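PDB 5SUH: MSM0271 protein from Mycobacterium smegmatis, which probably helps build the shell of the RMM bacterial microcompartment as a trimer of tandem BMC domains found as a double ring. Local coordinates for residues I33-L38 with A179-V184; E65-V70 with V105-S110; D143-I148 with L171-M176. All blocks are in the same frame, centred on the assembly; numbering follows the deposited sequence.

Contact 1: residues I33-L38 with A179-V184; sequences IRVYLL and ALFAAV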
loop_
_atom_site.group_PDB
_atom_site.type_symbol
_atom_site.label_atom_id
_atom_site.label_comp_id
_atom_site.label_asym_id
_atom_site.label_seq_id
_atom_site.Cartn_x
_atom_site.Cartn_y
_atom_site.Cartn_z
ATOM N N ILE A 33 7.858 30.132 -10.334
ATOM C CA ILE A 33 6.912 30.030 -9.250
ATOM C C ILE A 33 5.455 30.014 -9.729
ATOM O O ILE A 33 4.983 30.939 -10.374
ATOM C CB ILE A 33 7.143 31.159 -8.257
ATOM C CG1 ILE A 33 8.404 30.803 -7.452
ATOM C CG2 ILE A 33 5.948 31.296 -7.334
ATOM C CD1 ILE A 33 8.657 31.662 -6.249
ATOM N N ARG A 34 4.769 28.919 -9.424
ATOM C CA ARG A 34 3.379 28.711 -9.804
ATOM C C ARG A 34 2.475 29.246 -8.703
ATOM O O ARG A 34 1.503 29.956 -8.970
ATOM C CB ARG A 34 3.082 27.218 -9.973
ATOM C CG ARG A 34 3.998 26.503 -10.914
ATOM C CD ARG A 34 3.275 25.804 -11.998
ATOM N NE ARG A 34 2.103 25.070 -11.548
ATOM C CZ ARG A 34 1.141 24.699 -12.392
ATOM N NH1 ARG A 34 1.247 25.002 -13.684
ATOM N NH2 ARG A 34 0.063 24.073 -11.955
ATOM N N VAL A 35 2.829 28.906 -7.459
ATOM C CA VAL A 35 2.109 29.359 -6.272
ATOM C C VAL A 35 3.102 29.852 -5.208
ATOM O O VAL A 35 4.099 29.182 -4.951
ATOM C CB VAL A 35 1.254 28.231 -5.653
ATOM C CG1 VAL A 35 0.546 28.736 -4.403
ATOM C CG2 VAL A 35 0.262 27.714 -6.630
ATOM N N TYR A 36 2.844 31.024 -4.618
ATOM C CA TYR A 36 3.646 31.552 -3.496
ATOM C C TYR A 36 2.729 32.277 -2.510
ATOM O O TYR A 36 2.269 33.386 -2.800
ATOM C CB TYR A 36 4.751 32.517 -3.990
ATOM C CG TYR A 36 5.564 33.189 -2.882
ATOM C CD1 TYR A 36 5.168 34.415 -2.326
ATOM C CD2 TYR A 36 6.728 32.604 -2.398
ATOM C CE1 TYR A 36 5.902 35.015 -1.303
ATOM C CE2 TYR A 36 7.474 33.204 -1.381
ATOM C CZ TYR A 36 7.062 34.396 -0.841
ATOM O OH TYR A 36 7.823 34.956 0.151
ATOM N N LEU A 37 2.500 31.695 -1.341
ATOM C CA LEU A 37 1.506 32.251 -0.427
ATOM C C LEU A 37 1.765 32.079 1.058
ATOM O O LEU A 37 2.071 30.977 1.529
ATOM C CB LEU A 37 0.133 31.641 -0.712
ATOM C CG LEU A 37 -0.913 32.565 -1.342
ATOM C CD1 LEU A 37 -2.296 31.993 -1.098
ATOM C CD2 LEU A 37 -0.812 34.017 -0.837
ATOM N N LEU A 38 1.603 33.181 1.791
ATOM C CA LEU A 38 1.466 33.149 3.247
ATOM C C LEU A 38 0.058 32.841 3.673
ATOM O O LEU A 38 -0.874 33.583 3.388
ATOM C CB LEU A 38 1.877 34.461 3.898
ATOM C CG LEU A 38 3.238 34.472 4.570
ATOM C CD1 LEU A 38 4.321 34.232 3.575
ATOM C CD2 LEU A 38 3.407 35.843 5.166
ATOM N N ALA A 179 -3.094 23.579 -8.129
ATOM C CA ALA A 179 -3.651 22.768 -7.068
ATOM C C ALA A 179 -3.378 23.291 -5.657
ATOM O O ALA A 179 -4.200 23.085 -4.760
ATOM C CB ALA A 179 -3.117 21.319 -7.195
ATOM N N LEU A 180 -2.237 23.943 -5.445
ATOM C CA LEU A 180 -1.838 24.236 -4.077
ATOM C C LEU A 180 -2.726 25.335 -3.464
ATOM O O LEU A 180 -2.810 25.455 -2.227
ATOM C CB LEU A 180 -0.366 24.633 -3.999
ATOM C CG LEU A 180 0.274 24.574 -2.597
ATOM C CD1 LEU A 180 -0.043 23.246 -1.924
ATOM C CD2 LEU A 180 1.773 24.795 -2.618
ATOM N N PHE A 181 -3.470 26.055 -4.308
ATOM C CA PHE A 181 -4.379 27.099 -3.804
ATOM C C PHE A 181 -5.517 26.498 -2.992
ATOM O O PHE A 181 -6.233 27.210 -2.282
ATOM C CB PHE A 181 -4.971 27.927 -4.936
ATOM C CG PHE A 181 -4.052 28.991 -5.460
ATOM C CD1 PHE A 181 -3.488 29.934 -4.611
ATOM C CD2 PHE A 181 -3.720 29.031 -6.809
ATOM C CE1 PHE A 181 -2.641 30.930 -5.105
ATOM C CE2 PHE A 181 -2.870 30.009 -7.303
ATOM C CZ PHE A 181 -2.331 30.960 -6.443
ATOM N N ALA A 182 -5.683 25.184 -3.095
ATOM C CA ALA A 182 -6.696 24.484 -2.317
ATOM C C ALA A 182 -6.415 24.655 -0.822
ATOM O O ALA A 182 -7.330 24.578 0.021
ATOM C CB ALA A 182 -6.747 23.028 -2.703
ATOM N N ALA A 183 -5.139 24.854 -0.503
ATOM C CA ALA A 183 -4.703 25.052 0.876
ATOM C C ALA A 183 -5.334 26.298 1.489
ATOM O O ALA A 183 -5.894 26.236 2.587
ATOM C CB ALA A 183 -3.192 25.141 0.949
ATOM N N VAL A 184 -5.238 27.428 0.788
ATOM C CA VAL A 184 -5.743 28.672 1.347
ATOM C C VAL A 184 -7.282 28.652 1.335
ATOM O O VAL A 184 -7.909 29.180 2.263
ATOM C CB VAL A 184 -5.185 29.939 0.610
ATOM C CG1 VAL A 184 -5.739 30.081 -0.814
ATOM C CG2 VAL A 184 -5.519 31.189 1.398
HETATM O O HOH W 1 -1.016 22.391 -10.035
#

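Contact 2: residues E65-V70 with V105-S110; sequences EHALIV and VLEIHS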
loop_
_atom_site.group_PDB
_atom_site.type_symbol
_atom_site.label_atom_id
_atom_site.label_comp_id
_atom_site.label_asym_id
_atom_site.label_seq_id
_atom_site.Cartn_x
_atom_site.Cartn_y
_atom_site.Cartn_z
ATOM N N GLU A 65 -0.536 28.522 14.360
ATOM C CA GLU A 65 0.774 28.702 13.721
ATOM C C GLU A 65 0.619 29.293 12.299
ATOM O O GLU A 65 -0.508 29.485 11.831
ATOM C CB GLU A 65 1.545 27.357 13.692
ATOM C CG GLU A 65 2.023 26.911 15.087
ATOM C CD GLU A 65 2.911 25.660 15.110
ATOM O OE1 GLU A 65 2.835 24.815 14.202
ATOM O OE2 GLU A 65 3.723 25.541 16.050
ATOM N N HIS A 66 1.728 29.628 11.638
ATOM C CA HIS A 66 1.657 30.242 10.304
ATOM C C HIS A 66 2.456 29.447 9.249
ATOM O O HIS A 66 3.498 28.863 9.553
ATOM C CB HIS A 66 2.133 31.703 10.348
ATOM C CG HIS A 66 1.558 32.499 11.481
ATOM N ND1 HIS A 66 0.316 33.095 11.422
ATOM C CD2 HIS A 66 2.070 32.830 12.693
ATOM C CE1 HIS A 66 0.074 33.736 12.555
ATOM N NE2 HIS A 66 1.126 33.591 13.340
ATOM N N ALA A 67 1.979 29.443 8.003
ATOM C CA ALA A 67 2.611 28.637 6.952
ATOM C C ALA A 67 2.970 29.387 5.667
ATOM O O ALA A 67 2.325 30.382 5.295
ATOM C CB ALA A 67 1.711 27.465 6.599
ATOM N N LEU A 68 4.021 28.904 5.004
ATOM C CA LEU A 68 4.347 29.346 3.653
ATOM C C LEU A 68 4.163 28.177 2.697
ATOM O O LEU A 68 4.727 27.100 2.937
ATOM C CB LEU A 68 5.782 29.864 3.565
ATOM C CG LEU A 68 6.163 30.259 2.135
ATOM C CD1 LEU A 68 5.456 31.566 1.723
ATOM C CD2 LEU A 68 7.657 30.371 1.979
ATOM N N ILE A 69 3.380 28.367 1.632
ATOM C CA ILE A 69 3.163 27.296 0.650
ATOM C C ILE A 69 3.718 27.704 -0.710
ATOM O O ILE A 69 3.471 28.822 -1.182
ATOM C CB ILE A 69 1.681 26.928 0.475
ATOM C CG1 ILE A 69 0.842 28.154 0.039
ATOM C CG2 ILE A 69 1.143 26.312 1.751
ATOM C CD1 ILE A 69 -0.611 27.837 -0.380
ATOM N N VAL A 70 4.504 26.818 -1.326
ATOM C CA VAL A 70 5.113 27.120 -2.621
ATOM C C VAL A 70 4.978 25.943 -3.599
ATOM O O VAL A 70 5.310 24.785 -3.261
ATOM C CB VAL A 70 6.616 27.486 -2.464
ATOM C CG1 VAL A 70 7.245 27.789 -3.816
ATOM C CG2 VAL A 70 6.818 28.649 -1.473
ATOM N N VAL A 105 6.363 20.729 -4.676
ATOM C CA VAL A 105 5.559 21.320 -3.602
ATOM C C VAL A 105 6.311 21.394 -2.273
ATOM O O VAL A 105 7.028 20.450 -1.899
ATOM C CB VAL A 105 4.230 20.508 -3.422
ATOM C CG1 VAL A 105 3.405 21.020 -2.253
ATOM C CG2 VAL A 105 3.418 20.541 -4.708
ATOM N N LEU A 106 6.144 22.502 -1.557
ATOM C CA LEU A 106 6.743 22.652 -0.217
ATOM C C LEU A 106 5.776 23.356 0.731
ATOM O O LEU A 106 5.087 24.305 0.341
ATOM C CB LEU A 106 8.064 23.431 -0.278
ATOM C CG LEU A 106 8.619 23.973 1.045
ATOM C CD1 LEU A 106 9.252 22.858 1.894
ATOM C CD2 LEU A 106 9.595 25.126 0.825
ATOM N N GLU A 107 5.714 22.886 1.970
ATOM C CA GLU A 107 5.058 23.647 3.035
ATOM C C GLU A 107 6.060 23.821 4.177
ATOM O O GLU A 107 6.691 22.858 4.602
ATOM C CB GLU A 107 3.783 22.942 3.525
ATOM C CG GLU A 107 2.982 23.704 4.584
ATOM C CD GLU A 107 3.394 23.359 6.018
ATOM O OE1 GLU A 107 4.366 22.613 6.214
ATOM O OE2 GLU A 107 2.754 23.850 6.960
ATOM N N ILE A 108 6.242 25.048 4.650
ATOM C CA ILE A 108 7.032 25.264 5.865
ATOM C C ILE A 108 6.154 26.071 6.815
ATOM O O ILE A 108 5.254 26.798 6.368
ATOM C CB ILE A 108 8.402 25.981 5.592
ATOM C CG1 ILE A 108 8.213 27.367 4.986
ATOM C CG2 ILE A 108 9.298 25.133 4.685
ATOM C CD1 ILE A 108 9.506 28.137 4.831
ATOM N N HIS A 109 6.370 25.912 8.119
ATOM C CA HIS A 109 5.532 26.585 9.112
ATOM C C HIS A 109 6.331 26.918 10.368
ATOM O O HIS A 109 7.423 26.381 10.586
ATOM C CB HIS A 109 4.310 25.739 9.468
ATOM C CG HIS A 109 4.651 24.386 10.001
ATOM N ND1 HIS A 109 4.576 23.245 9.234
ATOM C CD2 HIS A 109 5.112 23.997 11.215
ATOM C CE1 HIS A 109 4.962 22.209 9.956
ATOM N NE2 HIS A 109 5.288 22.637 11.163
ATOM N N SER A 110 5.785 27.832 11.166
ATOM C CA SER A 110 6.370 28.250 12.438
ATOM C C SER A 110 5.344 28.938 13.319
ATOM O O SER A 110 4.323 29.430 12.839
ATOM C CB SER A 110 7.541 29.205 12.209
ATOM O OG SER A 110 8.047 29.717 13.440
#

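Contact 3: residues D143-I148 with L171-M176; sequences DIITDI and LLVYEM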
loop_
_atom_site.group_PDB
_atom_site.type_symbol
_atom_site.label_atom_id
_atom_site.label_comp_id
_atom_site.label_asym_id
_atom_site.label_seq_id
_atom_site.Cartn_x
_atom_site.Cartn_y
_atom_site.Cartn_z
ATOM N N ASP A 143 -19.929 23.532 -6.786
ATOM C CA ASP A 143 -21.328 23.162 -6.666
ATOM C C ASP A 143 -21.685 22.806 -5.228
ATOM O O ASP A 143 -20.806 22.424 -4.439
ATOM C CB ASP A 143 -21.643 21.978 -7.576
ATOM C CG ASP A 143 -23.129 21.851 -7.893
ATOM O OD1 ASP A 143 -23.938 22.730 -7.496
ATOM O OD2 ASP A 143 -23.488 20.845 -8.537
ATOM N N ILE A 144 -22.970 22.938 -4.887
ATOM C CA ILE A 144 -23.472 22.552 -3.564
ATOM C C ILE A 144 -24.534 21.468 -3.748
ATOM O O ILE A 144 -25.594 21.727 -4.289
ATOM C CB ILE A 144 -24.054 23.763 -2.793
ATOM C CG1 ILE A 144 -22.939 24.733 -2.426
ATOM C CG2 ILE A 144 -24.766 23.327 -1.507
ATOM C CD1 ILE A 144 -23.431 25.999 -1.776
ATOM N N ILE A 145 -24.209 20.251 -3.320
ATOM C CA ILE A 145 -25.126 19.123 -3.331
ATOM C C ILE A 145 -25.822 19.074 -1.966
ATOM O O ILE A 145 -25.196 18.734 -0.944
ATOM C CB ILE A 145 -24.390 17.772 -3.585
ATOM C CG1 ILE A 145 -23.931 17.673 -5.030
ATOM C CG2 ILE A 145 -25.304 16.563 -3.280
ATOM C CD1 ILE A 145 -22.551 18.129 -5.254
ATOM N N THR A 146 -27.101 19.416 -1.928
ATOM C CA THR A 146 -27.836 19.363 -0.661
ATOM C C THR A 146 -28.372 17.966 -0.345
ATOM O O THR A 146 -28.618 17.172 -1.251
ATOM C CB THR A 146 -29.000 20.351 -0.642
ATOM O OG1 THR A 146 -29.946 20.008 -1.660
ATOM C CG2 THR A 146 -28.486 21.749 -0.866
ATOM N N ASP A 147 -28.477 17.662 0.947
ATOM C CA ASP A 147 -29.100 16.429 1.428
ATOM C C ASP A 147 -28.512 15.193 0.726
ATOM O O ASP A 147 -29.214 14.466 0.015
ATOM C CB ASP A 147 -30.625 16.523 1.217
ATOM C CG ASP A 147 -31.399 15.393 1.896
ATOM O OD1 ASP A 147 -30.930 14.893 2.944
ATOM O OD2 ASP A 147 -32.493 15.016 1.397
ATOM N N ILE A 148 -27.232 14.925 0.972
ATOM C CA ILE A 148 -26.548 13.850 0.264
ATOM C C ILE A 148 -27.208 12.491 0.598
ATOM O O ILE A 148 -27.589 12.225 1.746
ATOM C CB ILE A 148 -25.011 13.854 0.584
ATOM C CG1 ILE A 148 -24.251 12.897 -0.337
ATOM C CG2 ILE A 148 -24.715 13.530 2.062
ATOM C CD1 ILE A 148 -22.717 12.965 -0.201
ATOM N N LEU A 171 -23.128 19.086 0.810
ATOM C CA LEU A 171 -21.736 18.952 0.398
ATOM C C LEU A 171 -21.303 20.048 -0.593
ATOM O O LEU A 171 -21.954 20.247 -1.625
ATOM C CB LEU A 171 -21.523 17.586 -0.232
ATOM C CG LEU A 171 -20.202 17.346 -0.940
ATOM C CD1 LEU A 171 -19.082 17.300 0.104
ATOM C CD2 LEU A 171 -20.307 16.060 -1.754
ATOM N N LEU A 172 -20.219 20.760 -0.271
ATOM C CA LEU A 172 -19.619 21.698 -1.222
ATOM C C LEU A 172 -18.376 21.106 -1.868
ATOM O O LEU A 172 -17.471 20.632 -1.164
ATOM C CB LEU A 172 -19.241 22.998 -0.530
ATOM C CG LEU A 172 -18.250 23.909 -1.252
ATOM C CD1 LEU A 172 -18.828 24.498 -2.543
ATOM C CD2 LEU A 172 -17.796 24.999 -0.300
ATOM N N VAL A 173 -18.323 21.121 -3.196
ATOM C CA VAL A 173 -17.094 20.709 -3.878
ATOM C C VAL A 173 -16.566 21.931 -4.619
ATOM O O VAL A 173 -17.350 22.715 -5.169
ATOM C CB VAL A 173 -17.290 19.501 -4.866
ATOM C CG1 VAL A 173 -17.525 18.182 -4.110
ATOM C CG2 VAL A 173 -18.420 19.762 -5.861
ATOM N N TYR A 174 -15.245 22.105 -4.605
ATOM C CA TYR A 174 -14.606 23.266 -5.225
ATOM C C TYR A 174 -13.281 22.856 -5.875
ATOM O O TYR A 174 -12.374 22.303 -5.215
ATOM C CB TYR A 174 -14.345 24.349 -4.183
ATOM C CG TYR A 174 -14.461 25.764 -4.681
ATOM C CD1 TYR A 174 -15.424 26.623 -4.149
ATOM C CD2 TYR A 174 -13.596 26.265 -5.660
ATOM C CE1 TYR A 174 -15.537 27.945 -4.593
ATOM C CE2 TYR A 174 -13.707 27.575 -6.107
ATOM C CZ TYR A 174 -14.682 28.412 -5.558
ATOM O OH TYR A 174 -14.816 29.722 -5.981
ATOM N N GLU A 175 -13.168 23.124 -7.167
ATOM C CA GLU A 175 -11.988 22.731 -7.903
ATOM C C GLU A 175 -11.299 23.947 -8.531
ATOM O O GLU A 175 -11.956 24.786 -9.155
ATOM C CB GLU A 175 -12.359 21.691 -8.980
ATOM C CG GLU A 175 -11.132 21.053 -9.654
ATOM C CD GLU A 175 -11.464 19.902 -10.600
ATOM O OE1 GLU A 175 -12.643 19.731 -10.993
ATOM O OE2 GLU A 175 -10.533 19.151 -10.944
ATOM N N MET A 176 -9.971 23.985 -8.431
ATOM C CA MET A 176 -9.152 25.113 -8.906
ATOM C C MET A 176 -7.794 24.663 -9.438
ATOM O O MET A 176 -7.366 23.518 -9.198
ATOM C CB MET A 176 -8.920 26.099 -7.771
ATOM C CG MET A 176 -8.137 25.408 -6.634
ATOM S SD MET A 176 -8.662 25.935 -5.026
ATOM C CE MET A 176 -10.225 25.077 -4.883
#

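Contact 1: residues I33-L38 with A179-V184
A water is held between Arg34 and Ala179, accepting a hydrogen bond from each: Arg34 NH2 gives one at 2.8 Å to the water oxygen, and Ala179 N gives the other at 3.1 Å to the same atom. The water sits at the edge of the guanidinium, in its plane. Glu71 positions both sides of the bridge, taking a salt bridge from Arg34 NE on one carboxylate oxygen and a hydrogen bond from Leu180 N on the other, while Phe103 makes a cation-pi contact with the arginine. A long, multiply donating side chain suits this place, because it can serve the carboxylate and the water together. At the corner of the chain Arg34 and Val35 both face Glu71, a classic beta bulge.

The contact brings the two BMC domains of the chain together: strand 32-39, an outer strand of its sheet within the chain, meets residues 179-184, at the beginning of helix 182-192. Beyond the water the touching groups are apolar. Val35 lays both methyls over one face of the Phe181 ring. Its CG2 is 4.2 Å from the ring centroid and 19° off the normal, a CH-pi contact, whereas CG1 is nearer the rim, 3.9 Å from Phe181 CE1. This follows from chi1 of 179°, which sets CG1 anti to the backbone N and CG2 beside it, so that both branches of the fork rest on one face. CG2 of Val35 also approaches Leu180 CB at 4.1 Å.

Leu37 reaches the edge of the same ring, its CD1 lying 4.2 Å from Phe181 CE1. That methyl also comes to 3.9 Å from Val184 CB, with the two side chains at about a right angle. Elsewhere Phe181 packs on Gln134 and Pro137, and Leu37 on Ile69.

Contact 2: residues E65-V70 with V105-S110
His66 and Ser110 form the first of three hydrogen-bonded pairs that zip these strands together; the others are Leu68 with Ile108 and Val70 with Leu106. Strands 66-73 and 104-110 are the two central strands of the antiparallel sheet of a BMC domain, and their axes here run at 164°. Each pair makes two backbone bonds, the shortest being Leu68 N to Ile108 O at 2.8 Å. Between them lie the non-hydrogen-bonded pairs Ala67–His109 and Ile69–Glu107, where alpha carbons point at carbonyls, as in the 3.5 Å approach of Glu107 CA to Leu68 O.

On the face carrying Leu68, Leu106 and Ile108 the residues are mostly aliphatic because helices 78-88 and 113-127 cover it. Leu68 and Ile108 run alongside each other in the same direction, with Leu68 CB 3.8 Å from Ile108 CG1. Ser110 OG is hydrogen-bonded to Glu115 OE1 and accepts from the backbone N of Ser112, just before helix 113-127.

The other face is polar toward its His109 end. Ala67 is small enough for the Glu107 carboxylate to lie beside it, its CB 3.8 Å from Glu107 OE2. Next to that, Glu65 brings OE1 to 3.8 Å from His109 CD2, its carboxylate plane 28° from that of the ring; the same OE1 accepts a bond from Tyr62 N, while the side chain packs on Arg44 of a neighbouring subunit. What orients the imidazole is Glu107, bent at chi2 (-91°): His109 ND1 donates to both syn lone pairs, at 3.1 Å to Glu107 OE1 and 3.0 Å to Glu107 OE2.

Contact 3: residues D143-I148 with L171-M176
The carboxylate of Asp143 turns away from Val173, the residue its backbone pairs with. Asp143 OD2 forms a salt bridge with Arg80 NE of a neighbouring subunit, a different copy from the one that brings Arg44 to Glu65, while OD1 takes a weak bond from Ile144 N, 2.8 Å away. An acid suits this place because the face carrying Asp143, Ile145 and Val173 lies at that subunit interface, where Leu76 and Asp83 of the same copy pack on Val173 and Ile145.

Two antiparallel hydrogen-bonded pairs join the backbones. Val173 N reaches Asp143 O at 3.1 Å; Leu171 N lies 2.7 Å from Ile145 O. Ile144 and Leu172 fill the non-hydrogen-bonded position between them, with Ile144 CG1 4.1 Å from Leu172 CD1. Past the strand's end the chain kinks at Asp147 toward the partner strand, placing Ile148 CD1 4.2 Å from Leu171 CD2.

Strand 138-145 is outermost in the second BMC sheet within the chain, and strand 208-214 flanks 170-177 on its other side. Helix 216-232 covers Ile144 and Tyr174, whereas Leu171 and Ile148 pack against Leu156 of helix 150-156.

From the N terminus, strand 32-39 opens contact 1, which stays open until the chain reaches 179-184 in the second BMC domain. Within that long loop the two sheet contacts close one after the other: contact 2 joins the central strands of the first sheet, and contact 3 later joins an outer strand to its neighbour in the second. They are in series, about 9 Å apart at their nearest atoms, on opposite sides of the chain's centre. Contact 1 touches both. Leu37 O probably accepts a hydrogen bond from Ile69 N at 2.9 Å, and Met176, near the end of strand 170-177, packs its SD against Phe181 and Ala182, tying each sheet to the interdomain contact.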